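Local coordinates for putative cell filamentation protein (Bartonella quintana, PDB 4N67) that binds ADP and probably transfers AMP from ATP to target proteins, as a Fic-domain adenylyltransferase of the VirB-translocated Bep effectors, at residues E144-L149 and E202-L207. The protein carries 2 engineered substitutions. Numbering follows the deposited sequence.
Sequences EVFTAL and EPMKDL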
loop_
_atom_site.group_PDB
_atom_site.type_symbol
_atom_site.label_atom_id
_atom_site.label_comp_id
_atom_site.label_asym_id
_atom_site.label_seq_id
_atom_site.Cartn_x
_atom_site.Cartn_y
_atom_site.Cartn_z
ATOM N N GLU A 144 -8.347 7.103 -8.072
ATOM C CA GLU A 144 -8.338 5.948 -8.983
ATOM C C GLU A 144 -7.062 5.112 -8.834
ATOM O O GLU A 144 -7.097 3.883 -8.876
ATOM C CB GLU A 144 -8.523 6.384 -10.432
ATOM C CG GLU A 144 -9.889 6.979 -10.705
ATOM C CD GLU A 144 -10.187 7.147 -12.190
ATOM O OE1 GLU A 144 -9.502 6.494 -13.014
ATOM O OE2 GLU A 144 -11.097 7.935 -12.536
ATOM N N VAL A 145 -5.925 5.765 -8.667
ATOM C CA VAL A 145 -4.684 5.040 -8.467
ATOM C C VAL A 145 -4.810 4.238 -7.164
ATOM O O VAL A 145 -4.439 3.054 -7.082
ATOM C CB VAL A 145 -3.482 6.015 -8.391
ATOM C CG1 VAL A 145 -2.224 5.320 -7.878
ATOM C CG2 VAL A 145 -3.257 6.660 -9.746
ATOM N N PHE A 146 -5.334 4.877 -6.129
ATOM C CA PHE A 146 -5.452 4.210 -4.824
ATOM C C PHE A 146 -6.394 3.014 -4.899
ATOM O O PHE A 146 -6.111 1.959 -4.321
ATOM C CB PHE A 146 -5.930 5.171 -3.728
ATOM C CG PHE A 146 -5.614 4.675 -2.362
ATOM C CD1 PHE A 146 -4.320 4.812 -1.877
ATOM C CD2 PHE A 146 -6.532 3.959 -1.619
ATOM C CE1 PHE A 146 -3.954 4.303 -0.665
ATOM C CE2 PHE A 146 -6.175 3.459 -0.363
ATOM C CZ PHE A 146 -4.874 3.637 0.100
ATOM N N THR A 147 -7.527 3.167 -5.560
ATOM C CA THR A 147 -8.438 2.012 -5.648
ATOM C C THR A 147 -7.792 0.879 -6.456
ATOM O O THR A 147 -7.984 -0.286 -6.127
ATOM C CB THR A 147 -9.821 2.378 -6.195
ATOM O OG1 THR A 147 -9.694 2.973 -7.468
ATOM C CG2 THR A 147 -10.491 3.374 -5.285
ATOM N N ALA A 148 -7.015 1.206 -7.488
ATOM C CA ALA A 148 -6.275 0.179 -8.217
ATOM C C ALA A 148 -5.284 -0.544 -7.311
ATOM O O ALA A 148 -5.186 -1.782 -7.324
ATOM C CB ALA A 148 -5.568 0.794 -9.409
ATOM N N LEU A 149 -4.563 0.213 -6.497
ATOM C CA LEU A 149 -3.643 -0.400 -5.537
ATOM C C LEU A 149 -4.378 -1.261 -4.527
ATOM O O LEU A 149 -3.908 -2.373 -4.176
ATOM C CB LEU A 149 -2.819 0.675 -4.817
ATOM C CG LEU A 149 -1.740 1.343 -5.667
ATOM C CD1 LEU A 149 -1.209 2.569 -4.927
ATOM C CD2 LEU A 149 -0.596 0.400 -6.012
ATOM N N GLU A 202 -17.057 7.383 -5.251
ATOM C CA GLU A 202 -17.183 8.742 -4.732
ATOM C C GLU A 202 -16.522 8.992 -3.371
ATOM O O GLU A 202 -15.851 10.003 -3.206
ATOM C CB GLU A 202 -18.658 9.166 -4.711
ATOM C CG GLU A 202 -19.235 9.260 -6.107
ATOM C CD GLU A 202 -18.550 10.307 -6.949
ATOM O OE1 GLU A 202 -17.994 9.952 -8.012
ATOM O OE2 GLU A 202 -18.554 11.488 -6.536
ATOM N N PRO A 203 -16.684 8.081 -2.402
ATOM C CA PRO A 203 -16.046 8.321 -1.112
ATOM C C PRO A 203 -14.531 8.471 -1.198
ATOM O O PRO A 203 -13.957 9.286 -0.484
ATOM C CB PRO A 203 -16.484 7.119 -0.278
ATOM C CG PRO A 203 -17.839 6.833 -0.815
ATOM C CD PRO A 203 -17.713 7.027 -2.300
ATOM N N MET A 204 -13.898 7.701 -2.069
ATOM C CA MET A 204 -12.439 7.812 -2.208
ATOM C C MET A 204 -12.042 9.149 -2.820
ATOM O O MET A 204 -11.035 9.728 -2.395
ATOM C CB MET A 204 -11.858 6.666 -3.045
ATOM C CG MET A 204 -10.343 6.516 -2.924
ATOM S SD MET A 204 -9.769 5.998 -1.305
ATOM C CE MET A 204 -10.225 4.267 -1.377
ATOM N N LYS A 205 -12.801 9.604 -3.817
ATOM C CA LYS A 205 -12.553 10.917 -4.415
ATOM C C LYS A 205 -12.660 12.015 -3.357
ATOM O O LYS A 205 -11.791 12.871 -3.253
ATOM C CB LYS A 205 -13.522 11.156 -5.567
ATOM C CG LYS A 205 -13.436 12.548 -6.175
ATOM C CD LYS A 205 -14.553 12.791 -7.172
ATOM C CE LYS A 205 -15.917 12.894 -6.519
ATOM N NZ LYS A 205 -16.419 14.274 -6.249
ATOM N N ASP A 206 -13.694 11.953 -2.528
ATOM C CA ASP A 206 -13.910 12.965 -1.500
ATOM C C ASP A 206 -12.778 12.953 -0.476
ATOM O O ASP A 206 -12.358 13.996 0.028
ATOM C CB ASP A 206 -15.251 12.726 -0.789
ATOM C CG ASP A 206 -16.467 13.007 -1.675
ATOM O OD1 ASP A 206 -16.331 13.557 -2.790
ATOM O OD2 ASP A 206 -17.591 12.663 -1.238
ATOM N N LEU A 207 -12.347 11.746 -0.116
ATOM C CA LEU A 207 -11.253 11.546 0.809
ATOM C C LEU A 207 -9.988 12.254 0.285
ATOM O O LEU A 207 -9.369 13.034 0.997
ATOM C CB LEU A 207 -11.011 10.034 1.006
ATOM C CG LEU A 207 -9.945 9.668 2.041
ATOM C CD1 LEU A 207 -10.226 8.262 2.612
ATOM C CD2 LEU A 207 -8.538 9.764 1.488
#
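Met204 swings its CG anti to the backbone N (chi1 -165°) and bends at the next two torsions; this curl carries its sulfur and methyl to the Phe146 ring on helix 135-152, while CG and CE lie against Thr147. Phe146 has the same anti first torsion (-160°), and the two side chains meet at about a right angle. Met204 CE sits at the ring edge, near its plane, 3.7 Å from Phe146 CD2. Met204 SD lies obliquely to the ring, 4.9 Å from the Phe146 centroid and 56° off its normal, a Met-aromatic contact. Thr147 divides its branches: CG2 packs 3.9 Å from Met204 CG, while OG1 makes a weak hydrogen bond to Ala143 O within its own helix. A flexible, unbranched methionine suits this place because it can follow the outline of a rigid ring and a small methyl together. Met188 of helix 185-198 touches both Phe146 and Met204, adding a third helix. Phe146 also touches the bound ADP, and its broad apolar ring can serve pocket and interior at once. With no hydrogen bond between the segments, cohesion rests on dispersion and sulfur-aromatic attraction, which joins helix 202-211 to a residue of the ADP pocket.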